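Local coordinates for protein rhamnosidase B (Bacillus sp., PDB 2OKX) that hydrolyses terminal alpha-L-rhamnose residues from rhamnose-containing glycosides, as an alpha-L-rhamnosidase of glycoside hydrolase family 78, at residues A[203-208]-A[418-423]; A[452-457]-A[521-526]; A[440-445]-A[504-509]; A[427-432]-A[517-522]. All coordinates share one frame; numbering follows the deposited sequence.

Overall arrangement
All four contacts lie in or against the concanavalin-like beta-sandwich domain. Interactions 2 and 3 are buried strand pairings in its two different sheets, and they meet where Ile524 and Ile526 pack on Leu508 and Phe505; interaction 2 is chiefly backbone bonding around a bulge, whereas interaction 3 adds a two-pronged Asp-Arg salt bridge. Interactions 1 and 4 are only partly buried. Interaction 4 continues the sheet of interaction 2 along the same strand, 520-528, and shares Leu521 and His522 with it. Interaction 1 has no direct hydrogen bond between its segments and relies on apolar packing and one bridging water. Val423 of interaction 1 and His522 of interactions 2 and 4 bind one calcium ion.

Interaction 1 (A[203-208]-A[418-423]); sequences LYPASI and NAILPV. With CA (calcium ion), chain C.
One face of the Tyr204 ring is covered by Pro422, whose CB stands 3.9 Å from the ring centroid, displaced toward the rim, in a CH-pi contact. Ile420 O comes up obliquely to the ring, 3.6 Å from Tyr204 CD2. Beyond the ring, the Tyr204 hydroxyl is hydrogen-bonded to Glu523. The Ile420 side chain carries most of the remaining contact: CG2 rests on Pro205 CB at 3.7 Å, and CD1 reaches Ser207 CA at 3.4 Å and the flank of Ile208. Chi1 of 61° puts CG1 between the backbone N and the carbonyl carbon, and chi2 of 164° extends CD1 toward Ser207. No direct hydrogen bond joins the segments, but a water donates to both Pro205 O (2.8 Å) and Ile420 O (2.9 Å), satisfying two carbonyls. Pro422 is the centre of an inverse gamma turn, and next to it Val423 O binds calcium at 2.5 Å; one calcium-bound water donates to Leu421 O. The 3-10 turn 418-420 follows helix 414-417, on which Ile208 packs. Ala206 and Ser207 form a classic beta bulge opposite Asp442 of strand 436-443, while Ile420 touches Ile441 of that strand and Ile524 of strand 520-528, both in the concanavalin-like domain.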
loop_
_atom_site.group_PDB
_atom_site.type_symbol
_atom_site.label_atom_id
_atom_site.label_comp_id
_atom_site.label_asym_id
_atom_site.label_seq_id
_atom_site.Cartn_x
_atom_site.Cartn_y
_atom_site.Cartn_z
ATOM N N LEU A 203 -13.887 -11.332 11.082
ATOM C CA LEU A 203 -14.507 -10.252 11.831
ATOM C C LEU A 203 -15.776 -9.819 11.114
ATOM O O LEU A 203 -15.774 -9.618 9.898
ATOM C CB LEU A 203 -13.544 -9.066 11.949
ATOM C CG LEU A 203 -12.234 -9.343 12.687
ATOM C CD1 LEU A 203 -11.338 -8.111 12.625
ATOM C CD2 LEU A 203 -12.539 -9.732 14.134
ATOM N N TYR A 204 -16.864 -9.700 11.867
ATOM C CA TYR A 204 -18.128 -9.275 11.293
ATOM C C TYR A 204 -18.209 -7.753 11.293
ATOM O O TYR A 204 -17.519 -7.092 12.068
ATOM C CB TYR A 204 -19.303 -9.862 12.081
ATOM C CG TYR A 204 -19.489 -11.344 11.861
ATOM C CD1 TYR A 204 -18.680 -12.276 12.513
ATOM C CD2 TYR A 204 -20.436 -11.813 10.949
ATOM C CE1 TYR A 204 -18.808 -13.641 12.255
ATOM C CE2 TYR A 204 -20.569 -13.173 10.684
ATOM C CZ TYR A 204 -19.755 -14.077 11.335
ATOM O OH TYR A 204 -19.870 -15.417 11.050
ATOM N N PRO A 205 -19.035 -7.178 10.400
ATOM C CA PRO A 205 -19.211 -5.727 10.292
ATOM C C PRO A 205 -19.901 -5.154 11.529
ATOM O O PRO A 205 -20.476 -5.897 12.321
ATOM C CB PRO A 205 -20.072 -5.571 9.037
ATOM C CG PRO A 205 -19.689 -6.766 8.210
ATOM C CD PRO A 205 -19.669 -7.862 9.258
ATOM N N ALA A 206 -19.849 -3.835 11.682
ATOM C CA ALA A 206 -20.467 -3.177 12.826
ATOM C C ALA A 206 -21.911 -2.780 12.573
ATOM O O ALA A 206 -22.757 -2.907 13.455
ATOM C CB ALA A 206 -19.660 -1.936 13.224
ATOM N N SER A 207 -22.197 -2.296 11.369
ATOM C CA SER A 207 -23.551 -1.860 11.060
ATOM C C SER A 207 -23.818 -1.771 9.566
ATOM O O SER A 207 -22.910 -1.922 8.743
ATOM C CB SER A 207 -23.784 -0.475 11.662
ATOM O OG SER A 207 -22.928 0.486 11.047
ATOM N N ILE A 208 -25.078 -1.539 9.222
ATOM C CA ILE A 208 -25.444 -1.352 7.830
ATOM C C ILE A 208 -25.797 0.118 7.797
ATOM O O ILE A 208 -26.733 0.558 8.467
ATOM C CB ILE A 208 -26.656 -2.200 7.416
ATOM C CG1 ILE A 208 -26.263 -3.683 7.423
ATOM C CG2 ILE A 208 -27.139 -1.759 6.018
ATOM C CD1 ILE A 208 -27.310 -4.614 6.854
ATOM N N ASN A 418 -29.407 -8.927 9.705
ATOM C CA ASN A 418 -28.929 -10.288 9.947
ATOM C C ASN A 418 -27.721 -10.610 9.078
ATOM O O ASN A 418 -26.919 -11.481 9.414
ATOM C CB ASN A 418 -30.031 -11.311 9.639
ATOM C CG ASN A 418 -31.174 -11.273 10.639
ATOM O OD1 ASN A 418 -32.257 -11.805 10.376
ATOM N ND2 ASN A 418 -30.938 -10.660 11.792
ATOM N N ALA A 419 -27.596 -9.908 7.955
ATOM C CA ALA A 419 -26.492 -10.145 7.033
ATOM C C ALA A 419 -25.114 -9.884 7.635
ATOM O O ALA A 419 -24.120 -10.447 7.180
ATOM C CB ALA A 419 -26.681 -9.299 5.769
ATOM N N ILE A 420 -25.045 -9.038 8.656
ATOM C CA ILE A 420 -23.753 -8.734 9.266
ATOM C C ILE A 420 -23.609 -9.295 10.675
ATOM O O ILE A 420 -22.653 -8.969 11.374
ATOM C CB ILE A 420 -23.514 -7.219 9.342
ATOM C CG1 ILE A 420 -24.603 -6.567 10.201
ATOM C CG2 ILE A 420 -23.491 -6.627 7.941
ATOM C CD1 ILE A 420 -24.271 -5.152 10.653
ATOM N N LEU A 421 -24.555 -10.137 11.082
ATOM C CA LEU A 421 -24.541 -10.731 12.417
ATOM C C LEU A 421 -24.256 -12.230 12.392
ATOM O O LEU A 421 -24.680 -12.940 11.478
ATOM C CB LEU A 421 -25.891 -10.492 13.106
ATOM C CG LEU A 421 -26.305 -9.033 13.330
ATOM C CD1 LEU A 421 -27.705 -8.976 13.913
ATOM C CD2 LEU A 421 -25.311 -8.355 14.266
ATOM N N PRO A 422 -23.515 -12.732 13.391
ATOM C CA PRO A 422 -23.218 -14.165 13.427
ATOM C C PRO A 422 -24.403 -14.903 14.051
ATOM O O PRO A 422 -24.336 -15.367 15.191
ATOM C CB PRO A 422 -21.955 -14.230 14.282
ATOM C CG PRO A 422 -22.169 -13.115 15.261
ATOM C CD PRO A 422 -22.720 -11.998 14.392
ATOM N N VAL A 423 -25.493 -14.986 13.288
ATOM C CA VAL A 423 -26.725 -15.646 13.726
ATOM C C VAL A 423 -27.214 -16.596 12.634
ATOM O O VAL A 423 -26.798 -16.490 11.482
ATOM C CB VAL A 423 -27.851 -14.615 14.019
ATOM C CG1 VAL A 423 -27.433 -13.693 15.152
ATOM C CG2 VAL A 423 -28.164 -13.796 12.766
HETATM CA CA CA C . -25.790 -16.297 9.243
HETATM O O HOH W 1 -21.741 -7.816 13.850
HETATM O O HOH W 2 -26.909 -14.290 9.531
HETATM O O HOH W 3 -23.888 -15.404 10.232
HETATM O O HOH W 4 -27.683 -17.285 8.145
#

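Interaction 2 (A[452-457]-A[521-526]); sequences GFELEA and LHEIYI. With CA (calcium ion), chain C.
Glu454 O is gripped by two backbone donors, His522 N at 3.0 Å and Glu523 N at 3.3 Å, the signature of a classic beta bulge in this antiparallel pair of the concanavalin-like domain. The His522 bond is the more bent, with 133° at the hydrogen. Glu454 N returns a bond to Glu523 O, and regular pairing resumes at Gly452 and Tyr525, which exchange two bonds, whereas past the bulge Leu455 pairs with Leu521 one residue out of step. The extra residue is the one that serves the metal, since His522 O binds calcium at 2.6 Å.

On one face Leu455 CB meets Leu521 CD1 and Phe453 CB meets Ile524 CD1, which also reaches Gly452 O. The face of Glu454, Glu523 and Tyr525 mixes charge with an aromatic contact. The Tyr525 ring lies over Gly452, whose CA makes a CH-pi contact 3.9 Å from the ring centroid. Chi1 of 56° puts Tyr525 CG between the backbone N and the carbonyl carbon, and chi2 of -88° turns the ring face to Gly452. The carboxylates of Glu454 and Glu523 come near one another, a repulsion probably eased by salt bridges to Arg494 and Lys202 respectively. One water donates to both, 2.6 Å from Glu454 OE2 and 2.7 Å from Glu523 OE2.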
loop_
_atom_site.group_PDB
_atom_site.type_symbol
_atom_site.label_atom_id
_atom_site.label_comp_id
_atom_site.label_asym_id
_atom_site.label_seq_id
_atom_site.Cartn_x
_atom_site.Cartn_y
_atom_site.Cartn_z
ATOM N N GLY A 452 -15.283 -11.797 2.504
ATOM C CA GLY A 452 -15.932 -13.085 2.357
ATOM C C GLY A 452 -17.424 -12.978 2.573
ATOM O O GLY A 452 -17.913 -12.031 3.193
ATOM N N PHE A 453 -18.161 -13.946 2.045
ATOM C CA PHE A 453 -19.603 -13.953 2.214
ATOM C C PHE A 453 -20.173 -15.334 1.925
ATOM O O PHE A 453 -19.489 -16.209 1.394
ATOM C CB PHE A 453 -20.269 -12.930 1.285
ATOM C CG PHE A 453 -20.105 -13.237 -0.184
ATOM C CD1 PHE A 453 -19.084 -12.650 -0.921
ATOM C CD2 PHE A 453 -20.972 -14.119 -0.826
ATOM C CE1 PHE A 453 -18.927 -12.934 -2.282
ATOM C CE2 PHE A 453 -20.825 -14.413 -2.187
ATOM C CZ PHE A 453 -19.801 -13.818 -2.915
ATOM N N GLU A 454 -21.428 -15.513 2.309
ATOM C CA GLU A 454 -22.159 -16.748 2.077
ATOM C C GLU A 454 -23.573 -16.288 1.786
ATOM O O GLU A 454 -24.112 -15.436 2.495
ATOM C CB GLU A 454 -22.144 -17.658 3.307
ATOM C CG GLU A 454 -22.978 -18.918 3.120
ATOM C CD GLU A 454 -22.818 -19.912 4.251
ATOM O OE1 GLU A 454 -23.597 -20.882 4.295
ATOM O OE2 GLU A 454 -21.913 -19.729 5.092
ATOM N N LEU A 455 -24.169 -16.834 0.735
ATOM C CA LEU A 455 -25.512 -16.425 0.365
ATOM C C LEU A 455 -26.213 -17.447 -0.522
ATOM O O LEU A 455 -25.604 -18.409 -0.989
ATOM C CB LEU A 455 -25.445 -15.080 -0.372
ATOM C CG LEU A 455 -24.554 -15.021 -1.626
ATOM C CD1 LEU A 455 -25.229 -15.746 -2.790
ATOM C CD2 LEU A 455 -24.298 -13.565 -2.010
ATOM N N GLU A 456 -27.503 -17.222 -0.732
ATOM C CA GLU A 456 -28.324 -18.062 -1.599
ATOM C C GLU A 456 -28.873 -17.091 -2.627
ATOM O O GLU A 456 -29.363 -16.026 -2.264
ATOM C CB GLU A 456 -29.500 -18.679 -0.842
ATOM C CG GLU A 456 -29.125 -19.604 0.286
ATOM C CD GLU A 456 -30.344 -20.200 0.957
ATOM O OE1 GLU A 456 -30.361 -20.275 2.200
ATOM O OE2 GLU A 456 -31.285 -20.599 0.241
ATOM N N ALA A 457 -28.791 -17.444 -3.904
ATOM C CA ALA A 457 -29.303 -16.560 -4.938
ATOM C C ALA A 457 -29.533 -17.300 -6.242
ATOM O O ALA A 457 -29.001 -18.389 -6.452
ATOM C CB ALA A 457 -28.332 -15.404 -5.169
ATOM N N LEU A 521 -28.761 -13.188 2.204
ATOM C CA LEU A 521 -27.376 -12.996 2.600
ATOM C C LEU A 521 -27.192 -13.566 4.004
ATOM O O LEU A 521 -27.694 -13.009 4.982
ATOM C CB LEU A 521 -27.029 -11.503 2.550
ATOM C CG LEU A 521 -25.574 -11.067 2.766
ATOM C CD1 LEU A 521 -24.628 -11.902 1.911
ATOM C CD2 LEU A 521 -25.445 -9.588 2.415
ATOM N N HIS A 522 -26.498 -14.698 4.091
ATOM C CA HIS A 522 -26.252 -15.346 5.373
ATOM C C HIS A 522 -25.195 -14.606 6.175
ATOM O O HIS A 522 -25.269 -14.548 7.399
ATOM C CB HIS A 522 -25.840 -16.806 5.172
ATOM C CG HIS A 522 -26.984 -17.703 4.811
ATOM N ND1 HIS A 522 -27.517 -17.755 3.541
ATOM C CD2 HIS A 522 -27.737 -18.535 5.569
ATOM C CE1 HIS A 522 -28.549 -18.580 3.532
ATOM N NE2 HIS A 522 -28.704 -19.066 4.749
ATOM N N GLU A 523 -24.206 -14.056 5.481
ATOM C CA GLU A 523 -23.158 -13.282 6.133
ATOM C C GLU A 523 -22.198 -12.620 5.159
ATOM O O GLU A 523 -21.905 -13.151 4.084
ATOM C CB GLU A 523 -22.360 -14.141 7.118
ATOM C CG GLU A 523 -21.707 -15.377 6.530
ATOM C CD GLU A 523 -20.932 -16.157 7.577
ATOM O OE1 GLU A 523 -21.458 -16.320 8.696
ATOM O OE2 GLU A 523 -19.805 -16.612 7.289
ATOM N N ILE A 524 -21.744 -11.432 5.544
ATOM C CA ILE A 524 -20.778 -10.658 4.781
ATOM C C ILE A 524 -19.790 -10.267 5.877
ATOM O O ILE A 524 -20.193 -9.836 6.962
ATOM C CB ILE A 524 -21.432 -9.411 4.112
ATOM C CG1 ILE A 524 -20.363 -8.556 3.421
ATOM C CG2 ILE A 524 -22.185 -8.591 5.132
ATOM C CD1 ILE A 524 -19.647 -9.251 2.271
ATOM N N TYR A 525 -18.504 -10.452 5.614
ATOM C CA TYR A 525 -17.493 -10.166 6.626
ATOM C C TYR A 525 -16.132 -9.985 5.980
ATOM O O TYR A 525 -15.999 -10.027 4.757
ATOM C CB TYR A 525 -17.407 -11.347 7.589
ATOM C CG TYR A 525 -17.111 -12.649 6.868
ATOM C CD1 TYR A 525 -18.143 -13.444 6.361
ATOM C CD2 TYR A 525 -15.796 -13.045 6.622
ATOM C CE1 TYR A 525 -17.868 -14.600 5.620
ATOM C CE2 TYR A 525 -15.512 -14.190 5.885
ATOM C CZ TYR A 525 -16.552 -14.963 5.386
ATOM O OH TYR A 525 -16.261 -16.084 4.644
ATOM N N ILE A 526 -15.119 -9.788 6.814
ATOM C CA ILE A 526 -13.762 -9.659 6.314
ATOM C C ILE A 526 -12.855 -10.535 7.156
ATOM O O ILE A 526 -13.044 -10.654 8.367
ATOM C CB ILE A 526 -13.236 -8.195 6.371
ATOM C CG1 ILE A 526 -11.885 -8.117 5.651
ATOM C CG2 ILE A 526 -13.079 -7.726 7.834
ATOM C CD1 ILE A 526 -11.333 -6.707 5.477
HETATM CA CA CA C . -25.790 -16.297 9.243
HETATM O O HOH W 5 -18.148 -17.640 3.494
HETATM O O HOH W 6 -19.596 -18.563 5.485
HETATM O O HOH W 3 -23.888 -15.404 10.232
HETATM O O HOH W 4 -27.683 -17.285 8.145
HETATM O O HOH W 2 -26.909 -14.290 9.531
#

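Interaction 3 (A[440-445]-A[504-509]); sequences VIDLGA and GFRYLF
Asp442 and Arg506 are locked by a side-on, two-pronged salt bridge: NE of Arg506 donates to Asp442 OD1 at 2.9 Å, almost straight (177°), and Arg506 NH2 donates to the syn lone pair of Asp442 OD2 at 3.0 Å. The two flat groups are nearly coplanar. Asp442 OD1 accepts a second bond, from Gly444 N at 2.7 Å, arriving from above the carboxylate plane; this closes an Asx turn at the corner formed by Gly444 and Ala445, where the backbone angles of Gly444 call for glycine. Gly444 O lies over one face of the guanidinium and Tyr507 OH over the other, while Arg506 NH1 is taken by a salt bridge to Asp835. The arginine chain, extended from CG to NE, carries the guanidinium out to the carboxylate.

The strands here, 436-443 and 507-513, are antiparallel neighbours in one sheet of the concanavalin-like sandwich. Ile441 N donates to Leu508 O and Leu508 N to Ile441 O, both at 2.8 Å, and Leu443 N donates to Arg506 O at 3.0 Å. Arg506 and Tyr507 form a classic bulge opposite Val468. Asp442 lies alongside the Tyr507 ring, and Val440 CG2 sits over one face of Phe509, 4.0 Å from the ring centroid. Ile441 and Leu508 share the other face of the sheet; around the corner, Leu443 CD1 packs against Phe505 CE1 at 3.6 Å.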
loop_
_atom_site.group_PDB
_atom_site.type_symbol
_atom_site.label_atom_id
_atom_site.label_comp_id
_atom_site.label_asym_id
_atom_site.label_seq_id
_atom_site.Cartn_x
_atom_site.Cartn_y
_atom_site.Cartn_z
ATOM N N VAL A 440 -24.593 -0.584 1.979
ATOM C CA VAL A 440 -23.325 -0.001 2.413
ATOM C C VAL A 440 -23.090 -0.590 3.796
ATOM O O VAL A 440 -23.807 -0.280 4.749
ATOM C CB VAL A 440 -23.366 1.543 2.494
ATOM C CG1 VAL A 440 -22.052 2.062 3.076
ATOM C CG2 VAL A 440 -23.557 2.129 1.100
ATOM N N ILE A 441 -22.100 -1.472 3.877
ATOM C CA ILE A 441 -21.748 -2.166 5.107
ATOM C C ILE A 441 -20.607 -1.426 5.791
ATOM O O ILE A 441 -19.574 -1.196 5.174
ATOM C CB ILE A 441 -21.274 -3.607 4.793
ATOM C CG1 ILE A 441 -22.347 -4.352 3.988
ATOM C CG2 ILE A 441 -20.940 -4.342 6.072
ATOM C CD1 ILE A 441 -23.664 -4.474 4.690
ATOM N N ASP A 442 -20.790 -1.064 7.056
ATOM C CA ASP A 442 -19.755 -0.350 7.809
ATOM C C ASP A 442 -19.036 -1.300 8.758
ATOM O O ASP A 442 -19.642 -1.838 9.686
ATOM C CB ASP A 442 -20.386 0.796 8.614
ATOM C CG ASP A 442 -19.350 1.676 9.312
ATOM O OD1 ASP A 442 -18.134 1.391 9.221
ATOM O OD2 ASP A 442 -19.762 2.663 9.955
ATOM N N LEU A 443 -17.741 -1.507 8.525
ATOM C CA LEU A 443 -16.951 -2.382 9.385
ATOM C C LEU A 443 -16.783 -1.770 10.781
ATOM O O LEU A 443 -16.474 -2.479 11.734
ATOM C CB LEU A 443 -15.564 -2.638 8.776
ATOM C CG LEU A 443 -15.509 -3.418 7.461
ATOM C CD1 LEU A 443 -14.059 -3.771 7.139
ATOM C CD2 LEU A 443 -16.350 -4.685 7.578
ATOM N N GLY A 444 -16.987 -0.459 10.892
ATOM C CA GLY A 444 -16.849 0.216 12.177
ATOM C C GLY A 444 -15.507 0.916 12.285
ATOM O O GLY A 444 -15.329 1.857 13.061
ATOM N N ALA A 445 -14.557 0.444 11.490
ATOM C CA ALA A 445 -13.218 1.005 11.459
ATOM C C ALA A 445 -12.533 0.488 10.211
ATOM O O ALA A 445 -13.010 -0.442 9.564
ATOM C CB ALA A 445 -12.429 0.577 12.698
ATOM N N GLY A 504 -8.062 -2.845 1.633
ATOM C CA GLY A 504 -8.135 -2.059 2.852
ATOM C C GLY A 504 -9.279 -1.084 2.669
ATOM O O GLY A 504 -9.379 -0.435 1.625
ATOM N N PHE A 505 -10.151 -0.984 3.664
ATOM C CA PHE A 505 -11.303 -0.095 3.576
ATOM C C PHE A 505 -12.085 -0.147 4.883
ATOM O O PHE A 505 -11.811 -0.980 5.746
ATOM C CB PHE A 505 -12.219 -0.570 2.442
ATOM C CG PHE A 505 -12.795 -1.942 2.675
ATOM C CD1 PHE A 505 -14.021 -2.100 3.314
ATOM C CD2 PHE A 505 -12.080 -3.081 2.313
ATOM C CE1 PHE A 505 -14.528 -3.369 3.594
ATOM C CE2 PHE A 505 -12.577 -4.361 2.590
ATOM C CZ PHE A 505 -13.803 -4.505 3.232
ATOM N N ARG A 506 -13.050 0.753 5.030
ATOM C CA ARG A 506 -13.905 0.743 6.205
ATOM C C ARG A 506 -15.338 0.449 5.771
ATOM O O ARG A 506 -16.047 -0.306 6.428
ATOM C CB ARG A 506 -13.884 2.086 6.953
ATOM C CG ARG A 506 -15.021 2.174 7.970
ATOM C CD ARG A 506 -14.931 3.331 8.973
ATOM N NE ARG A 506 -16.163 3.389 9.763
ATOM C CZ ARG A 506 -16.448 4.312 10.682
ATOM N NH1 ARG A 506 -15.590 5.283 10.962
ATOM N NH2 ARG A 506 -17.622 4.283 11.300
ATOM N N TYR A 507 -15.755 1.047 4.659
ATOM C CA TYR A 507 -17.120 0.876 4.158
ATOM C C TYR A 507 -17.142 0.027 2.897
ATOM O O TYR A 507 -16.367 0.260 1.978
ATOM C CB TYR A 507 -17.734 2.241 3.842
ATOM C CG TYR A 507 -17.630 3.226 4.983
ATOM C CD1 TYR A 507 -18.617 3.293 5.973
ATOM C CD2 TYR A 507 -16.543 4.092 5.073
ATOM C CE1 TYR A 507 -18.522 4.211 7.025
ATOM C CE2 TYR A 507 -16.437 5.009 6.116
ATOM C CZ TYR A 507 -17.428 5.065 7.083
ATOM O OH TYR A 507 -17.330 6.001 8.086
ATOM N N LEU A 508 -18.041 -0.950 2.855
ATOM C CA LEU A 508 -18.149 -1.818 1.694
ATOM C C LEU A 508 -19.473 -1.633 0.970
ATOM O O LEU A 508 -20.548 -1.808 1.549
ATOM C CB LEU A 508 -18.011 -3.285 2.108
ATOM C CG LEU A 508 -18.028 -4.315 0.968
ATOM C CD1 LEU A 508 -16.746 -4.201 0.152
ATOM C CD2 LEU A 508 -18.150 -5.718 1.544
ATOM N N PHE A 509 -19.397 -1.253 -0.297
ATOM C CA PHE A 509 -20.601 -1.116 -1.100
ATOM C C PHE A 509 -20.828 -2.508 -1.673
ATOM O O PHE A 509 -20.013 -2.995 -2.456
ATOM C CB PHE A 509 -20.400 -0.122 -2.248
ATOM C CG PHE A 509 -20.485 1.316 -1.830
ATOM C CD1 PHE A 509 -19.438 1.924 -1.145
ATOM C CD2 PHE A 509 -21.623 2.065 -2.118
ATOM C CE1 PHE A 509 -19.524 3.264 -0.749
ATOM C CE2 PHE A 509 -21.720 3.402 -1.729
ATOM C CZ PHE A 509 -20.669 4.002 -1.043
#

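Interaction 4 (A[427-432]-A[517-522]); sequences GVLPVF and APVKLH. With CA (calcium ion), chain C.
Leu429 turns its CG away from its carbonyl carbon (chi1 -81°), and chi2 of 45° sets CD1 against Leu521 CB at 4.0 Å, the two leucines crossing at a slant. In Val431 it is CG2 that lies anti to the carbonyl carbon, and this branch presses on Pro518 CA at 3.5 Å, tighter than an ordinary carbon-carbon contact. The backbones pair as a short antiparallel ladder. Gly427 and Leu521 exchange two bonds, Gly427 N to Leu521 O at 2.8 Å and Leu521 N to Gly427 O at 2.7 Å, and Leu429 N then donates to Val519 O at 3.1 Å. Farther along, a water takes over: it donates to Leu429 O at 2.6 Å and accepts from Val519 N at 2.7 Å, so both remain satisfied. Val428 and Lys520 share the opposite face of the ladder from Leu521. Segment 427-432 borders one edge of strand 520-528, while strand 450-457 pairs with the other edge of strand 520-528, through Lys520 and His522, in a sheet of the concanavalin-like domain. Leu429 and Val519 pack on Val512 of strand 507-513, and Pro430 and Phe432 reach Leu211 of strand 207-215.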
loop_
_atom_site.group_PDB
_atom_site.type_symbol
_atom_site.label_atom_id
_atom_site.label_comp_id
_atom_site.label_asym_id
_atom_site.label_seq_id
_atom_site.Cartn_x
_atom_site.Cartn_y
_atom_site.Cartn_z
ATOM N N GLY A 427 -30.182 -12.571 6.126
ATOM C CA GLY A 427 -30.752 -11.270 5.848
ATOM C C GLY A 427 -31.356 -11.365 4.460
ATOM O O GLY A 427 -30.674 -11.748 3.514
ATOM N N VAL A 428 -32.636 -11.040 4.334
ATOM C CA VAL A 428 -33.311 -11.111 3.045
ATOM C C VAL A 428 -33.318 -9.741 2.385
ATOM O O VAL A 428 -33.913 -8.793 2.891
ATOM C CB VAL A 428 -34.761 -11.615 3.208
ATOM C CG1 VAL A 428 -35.420 -11.796 1.837
ATOM C CG2 VAL A 428 -34.760 -12.933 3.972
ATOM N N LEU A 429 -32.643 -9.644 1.248
ATOM C CA LEU A 429 -32.555 -8.390 0.520
ATOM C C LEU A 429 -33.789 -8.122 -0.320
ATOM O O LEU A 429 -34.336 -9.027 -0.947
ATOM C CB LEU A 429 -31.317 -8.391 -0.382
ATOM C CG LEU A 429 -29.957 -8.058 0.248
ATOM C CD1 LEU A 429 -29.777 -8.789 1.559
ATOM C CD2 LEU A 429 -28.847 -8.428 -0.732
ATOM N N PRO A 430 -34.249 -6.865 -0.336
ATOM C CA PRO A 430 -35.426 -6.519 -1.126
ATOM C C PRO A 430 -35.080 -6.582 -2.607
ATOM O O PRO A 430 -33.945 -6.303 -3.007
ATOM C CB PRO A 430 -35.737 -5.099 -0.670
ATOM C CG PRO A 430 -34.373 -4.542 -0.391
ATOM C CD PRO A 430 -33.729 -5.683 0.375
ATOM N N VAL A 431 -36.056 -6.971 -3.415
ATOM C CA VAL A 431 -35.866 -7.040 -4.854
ATOM C C VAL A 431 -36.637 -5.871 -5.445
ATOM O O VAL A 431 -37.844 -5.748 -5.237
ATOM C CB VAL A 431 -36.425 -8.349 -5.440
ATOM C CG1 VAL A 431 -36.248 -8.355 -6.950
ATOM C CG2 VAL A 431 -35.718 -9.537 -4.819
ATOM N N PHE A 432 -35.936 -4.998 -6.157
ATOM C CA PHE A 432 -36.577 -3.846 -6.771
ATOM C C PHE A 432 -37.007 -4.213 -8.185
ATOM O O PHE A 432 -36.307 -4.947 -8.884
ATOM C CB PHE A 432 -35.614 -2.657 -6.801
ATOM C CG PHE A 432 -35.207 -2.182 -5.436
ATOM C CD1 PHE A 432 -33.875 -2.234 -5.034
ATOM C CD2 PHE A 432 -36.162 -1.706 -4.540
ATOM C CE1 PHE A 432 -33.499 -1.822 -3.757
ATOM C CE2 PHE A 432 -35.797 -1.292 -3.260
ATOM C CZ PHE A 432 -34.460 -1.351 -2.870
ATOM N N ALA A 517 -35.356 -13.584 -8.224
ATOM C CA ALA A 517 -35.873 -13.989 -6.926
ATOM C C ALA A 517 -35.038 -13.334 -5.830
ATOM O O ALA A 517 -33.914 -12.895 -6.072
ATOM C CB ALA A 517 -35.814 -15.506 -6.798
ATOM N N PRO A 518 -35.579 -13.261 -4.606
ATOM C CA PRO A 518 -34.831 -12.642 -3.510
ATOM C C PRO A 518 -33.526 -13.343 -3.162
ATOM O O PRO A 518 -33.405 -14.565 -3.272
ATOM C CB PRO A 518 -35.833 -12.654 -2.354
ATOM C CG PRO A 518 -36.707 -13.826 -2.661
ATOM C CD PRO A 518 -36.911 -13.700 -4.152
ATOM N N VAL A 519 -32.546 -12.550 -2.751
ATOM C CA VAL A 519 -31.247 -13.068 -2.358
ATOM C C VAL A 519 -31.199 -13.115 -0.832
ATOM O O VAL A 519 -31.615 -12.174 -0.163
ATOM C CB VAL A 519 -30.103 -12.157 -2.868
ATOM C CG1 VAL A 519 -28.778 -12.549 -2.210
ATOM C CG2 VAL A 519 -29.991 -12.263 -4.380
ATOM N N LYS A 520 -30.713 -14.225 -0.288
ATOM C CA LYS A 520 -30.596 -14.367 1.156
ATOM C C LYS A 520 -29.125 -14.263 1.519
ATOM O O LYS A 520 -28.329 -15.140 1.181
ATOM C CB LYS A 520 -31.139 -15.718 1.620
ATOM C CG LYS A 520 -32.632 -15.884 1.441
ATOM C CD LYS A 520 -33.086 -17.229 1.973
ATOM C CE LYS A 520 -34.578 -17.427 1.771
ATOM N NZ LYS A 520 -35.019 -18.750 2.286
ATOM N N LEU A 521 -28.761 -13.188 2.204
ATOM C CA LEU A 521 -27.376 -12.996 2.600
ATOM C C LEU A 521 -27.192 -13.566 4.004
ATOM O O LEU A 521 -27.694 -13.009 4.982
ATOM C CB LEU A 521 -27.029 -11.503 2.550
ATOM C CG LEU A 521 -25.574 -11.067 2.766
ATOM C CD1 LEU A 521 -24.628 -11.902 1.911
ATOM C CD2 LEU A 521 -25.445 -9.588 2.415
ATOM N N HIS A 522 -26.498 -14.698 4.091
ATOM C CA HIS A 522 -26.252 -15.346 5.373
ATOM C C HIS A 522 -25.195 -14.606 6.175
ATOM O O HIS A 522 -25.269 -14.548 7.399
ATOM C CB HIS A 522 -25.840 -16.806 5.172
ATOM C CG HIS A 522 -26.984 -17.703 4.811
ATOM N ND1 HIS A 522 -27.517 -17.755 3.541
ATOM C CD2 HIS A 522 -27.737 -18.535 5.569
ATOM C CE1 HIS A 522 -28.549 -18.580 3.532
ATOM N NE2 HIS A 522 -28.704 -19.066 4.749
HETATM CA CA CA C . -25.790 -16.297 9.243
HETATM O O HOH W 7 -33.045 -9.872 -3.008
HETATM O O HOH W 4 -27.683 -17.285 8.145
HETATM O O HOH W 3 -23.888 -15.404 10.232
HETATM O O HOH W 2 -26.909 -14.290 9.531
#